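Mannitol dehydrogenase (Helicobacter pylori, PDB 3TWO) probably catalyses the zinc-dependent interconversion of cinnamyl alcohols and aldehydes with NADP(H), as a member of the medium-chain alcohol dehydrogenase family. Local coordinates at residues 40-45 and 336-341; 63-68 and 159-164; 180-185 and 237-242. All coordinates share one frame; numbering follows the deposited sequence.

All three contacts are buried, and all three reach the NADPH. Contacts 1 and 2 lie side by side, their centres about 10 Å apart, and share a zinc ion and the mixed sheet that holds strands 65-73 and 338-342. Both mix metal ligation and polar bonds with some apolar packing: two cysteine sulfurs and one imidazole bind the zinc, while Arg-338 of contact 1 and Glu-65 of contact 2 join in a salt bridge. Contact 3, its centre about 18 to 19 Å from the other two, lies in the parallel sheet of the nucleotide-binding fold. It runs on backbone hydrogen bonds and aliphatic packing and meets mostly the adenosine half of the cofactor; Phe-185 there touches Phe-337 of contact 1.

Contact 1 (40-45 and 336-341); sequences GICHSD and KFRYVI. With ZN (zinc ion), chain G; NDP (NADPH dihydro-nicotinamide-adenine-dinucleotide phosphate), chain F.
Arg-338 lays one face of its guanidinium over the backbone of Ile-41 and Cys-42, at the start of the helix whose N-cap is a zinc ligand and which receives the NADPH pyrophosphate. This is the zinc-site helix of a medium-chain dehydrogenase, begun by a capping box. The arginine turns back at its second torsion (chi2 -81°), which brings the flat group across the other segment. Although Ile-41 O is 3.2 Å from Arg-338 NE, it lies above the guanidinium plane and the angle is too poor for a hydrogen bond; NE instead makes a salt bridge with Glu-65. At the guanidinium edge, Arg-338 NH1 gives NADPH O2N a bond of 2.8 Å, and NH2 adds a weak one. The same oxygen accepts from His-43 N at 3.0 Å, so N-H groups from both segments grip a single phosphate oxygen.

In the capping box Cys-42 N donates to Asp-45 OD2 from above the carboxylate plane, while Cys-42 SG accepts from Ser-44 N at 3.4 Å. With SG anti to its own backbone N (chi1 171°), the sulfur also binds the zinc at 2.5 Å.

Behind this turn Gly-40 and Val-340 form an antiparallel non-hydrogen-bonded pair. Next to it Ile-41 N donates to Tyr-339 O at 3.0 Å, and a water accepts from Tyr-339 N and donates to Ile-41 O. Ile-41 packs its CD1 on Tyr-339 CB and its CG1 near Ile-341 CD1. On the cofactor side, Ser-44 OG is hydrogen-bonded to the ribose hydroxyl O2D of NADPH at 2.8 Å.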
# COMPACT_ATOMS: atom_id res chain seq x y z
N GLY B 40 24.80 19.44 0.77
CA GLY B 40 24.04 18.73 1.82
C GLY B 40 24.45 17.27 1.95
O GLY B 40 24.80 16.60 0.94
N ILE B 41 24.42 16.78 3.19
CA ILE B 41 24.62 15.36 3.44
C ILE B 41 23.25 14.75 3.70
O ILE B 41 22.58 15.16 4.62
CB ILE B 41 25.49 15.15 4.68
CG1 ILE B 41 26.91 15.70 4.45
CG2 ILE B 41 25.46 13.66 5.16
CD1 ILE B 41 27.76 15.57 5.67
N CYS B 42 22.86 13.77 2.88
CA CYS B 42 21.60 13.10 3.06
C CYS B 42 21.94 11.71 3.68
O CYS B 42 23.00 11.18 3.43
CB CYS B 42 21.00 12.93 1.66
SG CYS B 42 19.52 11.89 1.63
N HIS B 43 21.02 11.11 4.42
CA HIS B 43 21.26 9.73 4.95
C HIS B 43 21.39 8.67 3.82
O HIS B 43 21.99 7.62 4.03
CB HIS B 43 20.17 9.31 5.96
CG HIS B 43 20.63 8.36 7.03
ND1 HIS B 43 21.14 7.10 6.76
CD2 HIS B 43 20.55 8.45 8.39
CE1 HIS B 43 21.42 6.48 7.90
NE2 HIS B 43 21.06 7.27 8.90
N SER B 44 20.82 8.94 2.65
CA SER B 44 21.09 8.12 1.45
C SER B 44 22.57 8.06 1.14
O SER B 44 23.07 7.02 0.61
CB SER B 44 20.37 8.71 0.20
OG SER B 44 18.97 8.73 0.45
N ASP B 45 23.29 9.15 1.44
CA ASP B 45 24.74 9.15 1.21
C ASP B 45 25.42 8.01 2.02
O ASP B 45 26.35 7.32 1.56
CB ASP B 45 25.34 10.50 1.60
CG ASP B 45 24.83 11.67 0.73
OD1 ASP B 45 24.16 11.50 -0.32
OD2 ASP B 45 25.11 12.82 1.10
N LYS B 336 21.34 16.73 14.43
CA LYS B 336 20.25 17.65 14.70
C LYS B 336 19.29 17.55 13.49
O LYS B 336 18.30 16.75 13.53
CB LYS B 336 20.77 19.08 14.95
CG LYS B 336 19.74 19.99 15.69
CD LYS B 336 19.97 21.51 15.38
CE LYS B 336 18.81 22.41 15.85
NZ LYS B 336 18.59 22.20 17.33
N PHE B 337 19.56 18.32 12.44
CA PHE B 337 18.77 18.21 11.23
C PHE B 337 19.71 17.93 10.05
O PHE B 337 20.26 16.79 9.98
CB PHE B 337 17.76 19.36 11.08
CG PHE B 337 16.78 19.45 12.28
CD1 PHE B 337 16.91 20.47 13.26
CD2 PHE B 337 15.77 18.51 12.46
CE1 PHE B 337 16.01 20.55 14.33
CE2 PHE B 337 14.88 18.59 13.54
CZ PHE B 337 15.01 19.63 14.48
N ARG B 338 19.94 18.91 9.17
CA ARG B 338 20.86 18.68 8.04
C ARG B 338 22.24 19.21 8.37
O ARG B 338 22.36 20.32 8.95
CB ARG B 338 20.33 19.32 6.73
CG ARG B 338 19.51 18.34 5.87
CD ARG B 338 20.46 17.45 5.05
NE ARG B 338 19.79 16.60 4.07
CZ ARG B 338 19.25 15.41 4.33
NH1 ARG B 338 19.19 14.96 5.59
NH2 ARG B 338 18.69 14.72 3.35
N TYR B 339 23.27 18.44 7.99
CA TYR B 339 24.66 18.96 7.85
C TYR B 339 24.88 19.45 6.42
O TYR B 339 24.37 18.83 5.44
CB TYR B 339 25.73 17.90 8.16
CG TYR B 339 25.78 17.48 9.62
CD1 TYR B 339 25.20 16.27 10.05
CD2 TYR B 339 26.37 18.31 10.58
CE1 TYR B 339 25.26 15.89 11.40
CE2 TYR B 339 26.42 17.96 11.93
CZ TYR B 339 25.88 16.75 12.32
OH TYR B 339 25.92 16.42 13.64
N VAL B 340 25.59 20.58 6.30
CA VAL B 340 25.91 21.08 4.97
C VAL B 340 27.40 21.42 4.89
O VAL B 340 27.95 22.11 5.78
CB VAL B 340 25.09 22.29 4.61
CG1 VAL B 340 25.65 22.87 3.32
CG2 VAL B 340 23.59 21.94 4.46
N ILE B 341 28.05 20.93 3.83
CA ILE B 341 29.50 21.15 3.67
C ILE B 341 29.76 22.45 2.95
O ILE B 341 29.21 22.71 1.89
CB ILE B 341 30.22 20.01 2.91
CG1 ILE B 341 29.97 18.64 3.59
CG2 ILE B 341 31.73 20.34 2.80
CD1 ILE B 341 30.29 17.47 2.69
ZN ZN G . 18.82 12.00 -0.77
PA NDP F . 18.59 11.56 8.82
O1A NDP F . 19.22 10.64 9.79
O2A NDP F . 18.45 13.12 8.97
O5B NDP F . 17.19 11.50 9.65
C5B NDP F . 16.59 10.18 10.14
C4B NDP F . 15.74 10.49 11.37
O4B NDP F . 14.87 9.39 11.85
C3B NDP F . 16.69 10.87 12.54
O3B NDP F . 16.15 12.09 13.16
C2B NDP F . 16.56 9.65 13.49
O2B NDP F . 16.74 10.16 14.82
C1B NDP F . 15.07 9.27 13.32
N9A NDP F . 14.80 7.82 13.51
C8A NDP F . 15.67 6.82 13.23
N7A NDP F . 15.04 5.69 13.48
C5A NDP F . 13.81 5.95 13.91
C6A NDP F . 12.75 5.17 14.31
N6A NDP F . 12.79 3.79 14.34
N1A NDP F . 11.65 5.81 14.70
C2A NDP F . 11.52 7.11 14.68
N3A NDP F . 12.51 7.89 14.30
C4A NDP F . 13.67 7.31 13.92
O3 NDP F . 17.89 10.91 7.57
PN NDP F . 17.37 11.65 6.33
O1N NDP F . 16.21 12.52 6.64
O2N NDP F . 18.46 12.29 5.43
O5D NDP F . 16.88 10.43 5.47
C5D NDP F . 15.96 9.44 6.13
C4D NDP F . 15.76 8.17 5.20
O4D NDP F . 15.16 8.74 4.02
C3D NDP F . 17.05 7.44 4.75
O3D NDP F . 16.79 6.01 4.74
C2D NDP F . 17.27 8.04 3.34
O2D NDP F . 17.94 7.14 2.53
C1D NDP F . 15.80 8.14 2.86
N1N NDP F . 15.60 9.00 1.65
C2N NDP F . 14.70 8.55 0.66
C3N NDP F . 14.48 9.31 -0.48
C7N NDP F . 13.43 8.83 -1.49
O7N NDP F . 12.54 8.05 -1.15
N7N NDP F . 13.41 9.52 -2.63
C4N NDP F . 15.19 10.52 -0.67
C5N NDP F . 16.07 11.01 0.34
C6N NDP F . 16.29 10.26 1.48
P2B NDP F . 17.58 9.42 15.91
O1X NDP F . 18.58 10.58 16.50
O2X NDP F . 16.69 8.75 16.87
O3X NDP F . 18.53 8.38 15.16
O HOH W 1 23.04 15.73 7.24

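Contact 2 (63-68 and 159-164). With ZN (zinc ion), chain G; NDP (NADPH dihydro-nicotinamide-adenine-dinucleotide phosphate), chain F.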
# COMPACT_ATOMS: atom_id res chain seq x y z
N GLY B 63 26.68 12.62 -2.13
CA GLY B 63 26.20 13.98 -2.13
C GLY B 63 25.34 14.28 -3.33
O GLY B 63 25.79 14.21 -4.47
N HIS B 64 24.05 14.51 -3.07
CA HIS B 64 23.12 14.88 -4.14
C HIS B 64 22.23 16.00 -3.66
O HIS B 64 21.10 16.09 -4.07
CB HIS B 64 22.33 13.69 -4.71
CG HIS B 64 21.60 12.87 -3.69
ND1 HIS B 64 21.23 11.56 -3.92
CD2 HIS B 64 21.19 13.16 -2.42
CE1 HIS B 64 20.65 11.06 -2.84
NE2 HIS B 64 20.61 12.02 -1.92
N GLU B 65 22.77 16.88 -2.83
CA GLU B 65 22.13 18.15 -2.48
C GLU B 65 23.12 19.25 -2.80
O GLU B 65 24.00 19.59 -1.98
CB GLU B 65 21.71 18.13 -0.99
CG GLU B 65 20.65 17.05 -0.75
CD GLU B 65 20.15 17.01 0.67
OE1 GLU B 65 20.85 17.51 1.56
OE2 GLU B 65 19.03 16.50 0.91
N ILE B 66 23.03 19.78 -4.02
CA ILE B 66 24.11 20.59 -4.51
C ILE B 66 23.62 22.01 -4.81
O ILE B 66 22.60 22.20 -5.51
CB ILE B 66 24.72 19.95 -5.79
CG1 ILE B 66 25.45 18.61 -5.47
CG2 ILE B 66 25.65 20.94 -6.52
CD1 ILE B 66 25.48 17.68 -6.68
N ALA B 67 24.31 23.01 -4.28
CA ALA B 67 24.01 24.40 -4.66
C ALA B 67 25.31 25.03 -5.13
O ALA B 67 26.37 24.86 -4.47
CB ALA B 67 23.40 25.19 -3.51
N GLY B 68 25.28 25.75 -6.27
CA GLY B 68 26.50 26.36 -6.79
C GLY B 68 26.26 27.44 -7.82
O GLY B 68 25.14 27.96 -7.97
N LEU B 159 17.34 20.34 -2.57
CA LEU B 159 17.48 19.52 -3.77
C LEU B 159 17.15 18.07 -3.56
O LEU B 159 16.88 17.38 -4.52
CB LEU B 159 18.84 19.69 -4.46
CG LEU B 159 19.06 20.92 -5.36
CD1 LEU B 159 18.34 20.66 -6.70
CD2 LEU B 159 18.58 22.22 -4.74
N CYS B 160 17.20 17.58 -2.32
CA CYS B 160 16.73 16.20 -2.05
C CYS B 160 15.76 16.10 -0.90
O CYS B 160 14.67 15.67 -1.11
CB CYS B 160 17.87 15.24 -1.77
SG CYS B 160 17.20 13.59 -1.56
N ALA B 161 16.15 16.46 0.30
CA ALA B 161 15.17 16.58 1.43
C ALA B 161 13.90 17.36 1.12
O ALA B 161 12.78 16.96 1.50
CB ALA B 161 15.86 17.19 2.68
N GLY B 162 14.08 18.51 0.47
CA GLY B 162 12.93 19.35 0.10
C GLY B 162 11.97 18.67 -0.90
O GLY B 162 10.84 18.45 -0.57
N ILE B 163 12.43 18.31 -2.11
CA ILE B 163 11.52 17.63 -3.05
C ILE B 163 10.92 16.30 -2.52
O ILE B 163 9.77 16.01 -2.76
CB ILE B 163 12.13 17.38 -4.45
CG1 ILE B 163 11.02 16.81 -5.36
CG2 ILE B 163 13.40 16.36 -4.39
CD1 ILE B 163 9.85 17.75 -5.60
N THR B 164 11.72 15.50 -1.82
CA THR B 164 11.30 14.16 -1.46
C THR B 164 10.10 14.22 -0.51
O THR B 164 9.27 13.27 -0.47
CB THR B 164 12.43 13.33 -0.82
OG1 THR B 164 13.50 13.16 -1.79
CG2 THR B 164 11.91 11.92 -0.41
ZN ZN G . 18.82 12.00 -0.77
PA NDP F . 18.59 11.56 8.82
O1A NDP F . 19.22 10.64 9.79
O2A NDP F . 18.45 13.12 8.97
O5B NDP F . 17.19 11.50 9.65
C5B NDP F . 16.59 10.18 10.14
C4B NDP F . 15.74 10.49 11.37
O4B NDP F . 14.87 9.39 11.85
C3B NDP F . 16.69 10.87 12.54
O3B NDP F . 16.15 12.09 13.16
C2B NDP F . 16.56 9.65 13.49
O2B NDP F . 16.74 10.16 14.82
C1B NDP F . 15.07 9.27 13.32
N9A NDP F . 14.80 7.82 13.51
C8A NDP F . 15.67 6.82 13.23
N7A NDP F . 15.04 5.69 13.48
C5A NDP F . 13.81 5.95 13.91
C6A NDP F . 12.75 5.17 14.31
N6A NDP F . 12.79 3.79 14.34
N1A NDP F . 11.65 5.81 14.70
C2A NDP F . 11.52 7.11 14.68
N3A NDP F . 12.51 7.89 14.30
C4A NDP F . 13.67 7.31 13.92
O3 NDP F . 17.89 10.91 7.57
PN NDP F . 17.37 11.65 6.33
O1N NDP F . 16.21 12.52 6.64
O2N NDP F . 18.46 12.29 5.43
O5D NDP F . 16.88 10.43 5.47
C5D NDP F . 15.96 9.44 6.13
C4D NDP F . 15.76 8.17 5.20
O4D NDP F . 15.16 8.74 4.02
C3D NDP F . 17.05 7.44 4.75
O3D NDP F . 16.79 6.01 4.74
C2D NDP F . 17.27 8.04 3.34
O2D NDP F . 17.94 7.14 2.53
C1D NDP F . 15.80 8.14 2.86
N1N NDP F . 15.60 9.00 1.65
C2N NDP F . 14.70 8.55 0.66
C3N NDP F . 14.48 9.31 -0.48
C7N NDP F . 13.43 8.83 -1.49
O7N NDP F . 12.54 8.05 -1.15
N7N NDP F . 13.41 9.52 -2.63
C4N NDP F . 15.19 10.52 -0.67
C5N NDP F . 16.07 11.01 0.34
C6N NDP F . 16.29 10.26 1.48
P2B NDP F . 17.58 9.42 15.91
O1X NDP F . 18.58 10.58 16.50
O2X NDP F . 16.69 8.75 16.87
O3X NDP F . 18.53 8.38 15.16
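His-64 and Cys-160 meet through the zinc they share: His-64 NE2 binds it at 2.1 Å and Cys-160 SG at 2.4 Å, with Cys-42 as the third protein ligand. The sulfur stands obliquely to the imidazole, 39° off the ring normal, and both groups reach the same ion. SG is anti to the backbone N of Cys-160 (chi1 -177°), and it also comes within 3.4 Å of NADPH C5N.

The second shell begins with Glu-65. Extended beyond CG, its side chain runs past Cys-160 CB and ends at the helix, where Ala-161 N donates to Glu-65 OE2 at 2.9 Å, an almost straight bond that arrives on the anti side of the carboxylate, 27° out of its plane. The other oxygen, OE1, faces Arg-338, so the carboxylate links the zinc-bearing helix to the arginine that holds the cofactor phosphate. Cys-160 O accepts from both N and OG1 of Thr-164, one turn on, and Thr-164 OG1 stands 3.3 Å from NADPH C4N, the hydride-carrying carbon. Farther out, Leu-159 CB packs on Glu-65 CA, and Leu-159 CG lies against Ile-66 O.

The Gly-His-Glu run at 63-65, joined by cysteines from two other parts of the chain, is characteristic of the catalytic zinc site of medium-chain alcohol dehydrogenases.

Contact 3 (180-185 and 237-242). With NDP (NADPH dihydro-nicotinamide-adenine-dinucleotide phosphate), chain F.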
# COMPACT_ATOMS: atom_id res chain seq x y z
N VAL B 180 -1.60 15.23 9.87
CA VAL B 180 -0.38 14.70 9.26
C VAL B 180 0.59 14.18 10.34
O VAL B 180 0.92 14.89 11.31
CB VAL B 180 0.31 15.87 8.48
CG1 VAL B 180 1.81 15.62 8.23
CG2 VAL B 180 -0.42 16.15 7.22
N GLY B 181 1.03 12.93 10.22
CA GLY B 181 2.14 12.43 11.06
C GLY B 181 3.46 12.42 10.25
O GLY B 181 3.48 12.10 9.05
N VAL B 182 4.56 12.73 10.93
CA VAL B 182 5.88 12.65 10.35
C VAL B 182 6.71 11.69 11.21
O VAL B 182 6.96 11.95 12.38
CB VAL B 182 6.59 14.03 10.22
CG1 VAL B 182 7.97 13.85 9.55
CG2 VAL B 182 5.75 15.01 9.40
N ALA B 183 7.10 10.56 10.63
CA ALA B 183 7.89 9.60 11.39
C ALA B 183 9.40 9.78 11.04
O ALA B 183 9.81 9.67 9.86
CB ALA B 183 7.38 8.18 11.07
N GLY B 184 10.22 10.04 12.05
CA GLY B 184 11.64 10.30 11.84
C GLY B 184 11.87 11.80 11.72
O GLY B 184 11.52 12.41 10.73
N PHE B 185 12.42 12.43 12.76
CA PHE B 185 12.47 13.88 12.79
C PHE B 185 13.88 14.37 12.49
O PHE B 185 14.50 15.03 13.32
CB PHE B 185 11.95 14.40 14.16
CG PHE B 185 11.79 15.91 14.26
CD1 PHE B 185 11.22 16.66 13.21
CD2 PHE B 185 12.14 16.58 15.46
CE1 PHE B 185 11.00 18.07 13.34
CE2 PHE B 185 11.97 17.97 15.58
CZ PHE B 185 11.36 18.72 14.50
N PHE B 237 -2.87 11.36 7.12
CA PHE B 237 -1.72 11.22 6.30
C PHE B 237 -0.49 11.07 7.19
O PHE B 237 -0.33 11.80 8.19
CB PHE B 237 -1.60 12.42 5.34
CG PHE B 237 -0.29 12.47 4.61
CD1 PHE B 237 -0.20 12.04 3.29
CD2 PHE B 237 0.88 12.95 5.25
CE1 PHE B 237 1.08 12.08 2.56
CE2 PHE B 237 2.13 12.99 4.58
CZ PHE B 237 2.22 12.54 3.21
N ILE B 238 0.36 10.11 6.86
CA ILE B 238 1.62 9.89 7.56
C ILE B 238 2.74 9.75 6.52
O ILE B 238 2.60 8.97 5.55
CB ILE B 238 1.59 8.62 8.43
CG1 ILE B 238 0.56 8.75 9.59
CG2 ILE B 238 2.98 8.31 9.03
CD1 ILE B 238 0.33 7.43 10.36
N ILE B 239 3.85 10.49 6.71
CA ILE B 239 5.04 10.25 5.87
C ILE B 239 6.11 9.66 6.76
O ILE B 239 6.41 10.22 7.82
CB ILE B 239 5.53 11.55 5.15
CG1 ILE B 239 6.81 11.32 4.35
CG2 ILE B 239 5.68 12.74 6.18
CD1 ILE B 239 7.18 12.48 3.49
N SER B 240 6.62 8.49 6.38
CA SER B 240 7.65 7.83 7.15
C SER B 240 9.03 8.02 6.50
O SER B 240 9.28 7.56 5.39
CB SER B 240 7.39 6.34 7.28
OG SER B 240 8.41 5.76 8.06
N THR B 241 9.92 8.70 7.23
CA THR B 241 11.27 8.92 6.75
C THR B 241 12.25 8.03 7.51
O THR B 241 13.45 8.28 7.43
CB THR B 241 11.74 10.35 6.97
OG1 THR B 241 12.11 10.53 8.37
CG2 THR B 241 10.63 11.35 6.55
N ILE B 242 11.74 7.06 8.28
CA ILE B 242 12.59 6.28 9.20
C ILE B 242 13.66 5.44 8.44
O ILE B 242 13.30 4.67 7.57
CB ILE B 242 11.74 5.32 10.04
CG1 ILE B 242 10.87 6.11 11.02
CG2 ILE B 242 12.63 4.35 10.78
CD1 ILE B 242 9.76 5.25 11.75
PA NDP F . 18.59 11.56 8.82
O1A NDP F . 19.22 10.64 9.79
O2A NDP F . 18.45 13.12 8.97
O5B NDP F . 17.19 11.50 9.65
C5B NDP F . 16.59 10.18 10.14
C4B NDP F . 15.74 10.49 11.37
O4B NDP F . 14.87 9.39 11.85
C3B NDP F . 16.69 10.87 12.54
O3B NDP F . 16.15 12.09 13.16
C2B NDP F . 16.56 9.65 13.49
O2B NDP F . 16.74 10.16 14.82
C1B NDP F . 15.07 9.27 13.32
N9A NDP F . 14.80 7.82 13.51
C8A NDP F . 15.67 6.82 13.23
N7A NDP F . 15.04 5.69 13.48
C5A NDP F . 13.81 5.95 13.91
C6A NDP F . 12.75 5.17 14.31
N6A NDP F . 12.79 3.79 14.34
N1A NDP F . 11.65 5.81 14.70
C2A NDP F . 11.52 7.11 14.68
N3A NDP F . 12.51 7.89 14.30
C4A NDP F . 13.67 7.31 13.92
O3 NDP F . 17.89 10.91 7.57
PN NDP F . 17.37 11.65 6.33
O1N NDP F . 16.21 12.52 6.64
O2N NDP F . 18.46 12.29 5.43
O5D NDP F . 16.88 10.43 5.47
C5D NDP F . 15.96 9.44 6.13
C4D NDP F . 15.76 8.17 5.20
O4D NDP F . 15.16 8.74 4.02
C3D NDP F . 17.05 7.44 4.75
O3D NDP F . 16.79 6.01 4.74
C2D NDP F . 17.27 8.04 3.34
O2D NDP F . 17.94 7.14 2.53
C1D NDP F . 15.80 8.14 2.86
N1N NDP F . 15.60 9.00 1.65
C2N NDP F . 14.70 8.55 0.66
C3N NDP F . 14.48 9.31 -0.48
C7N NDP F . 13.43 8.83 -1.49
O7N NDP F . 12.54 8.05 -1.15
N7N NDP F . 13.41 9.52 -2.63
C4N NDP F . 15.19 10.52 -0.67
C5N NDP F . 16.07 11.01 0.34
C6N NDP F . 16.29 10.26 1.48
P2B NDP F . 17.58 9.42 15.91
O1X NDP F . 18.58 10.58 16.50
O2X NDP F . 16.69 8.75 16.87
O3X NDP F . 18.53 8.38 15.16
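Val-180 and Phe-237 lie side by side and point the same way from adjacent strands, Val-180 CG2 coming to 4.0 Å from Phe-237 CD2. Both valine methyls reach the CD2 corner of the phenylalanine ring. Two residues on, the same face carries Val-182 and Ile-239, again alongside each other, with their CG2 methyls 3.9 Å apart. Helices 187-198 and 158-171 cover this face.

Between the strands, which run parallel with axes 4.5 Å apart, regular hydrogen bonds link Gly-181 N to Phe-237 O, Ile-239 N to Gly-181 O, Ala-183 N to Ile-239 O and Thr-241 N to Ala-183 O. On the other face Gly-181, without a side chain, stands beside Ile-238, and Ala-183 beside Ser-240, whose hydroxyl bonds to Tyr-246. Strands 179-183 and 235-240 are the two central neighbours of a six-stranded Rossmann fold in the order 3-2-1-4-5-6; the loops leaving their C-terminal ends part here to receive the dinucleotide.

At this cleft Thr-241 holds OG1 between its backbone N and carbonyl carbon (chi1 78°), 2.9 Å from Ala-183 O and 3.1 Å from Gly-184 O. Gly-184, the first glycine of what fits a Rossmann-type GxGxxG motif, leaves room for that hydroxyl and puts its CA 3.4 Å from O4B of the adenosine ribose of NADPH. Ile-242 sets CG1 beside its backbone N (chi1 -68°), which places CG1 over the six-membered ring of the adenine, with CD1 at its rim, 3.5 Å from NADPH N1A. The same CD1 methyl of Ile-242 is 3.8 Å from Ala-183 CB, while Ile-242 CG2 lies on the same side of the adenine, beyond the ring edge, near C6A and N6A.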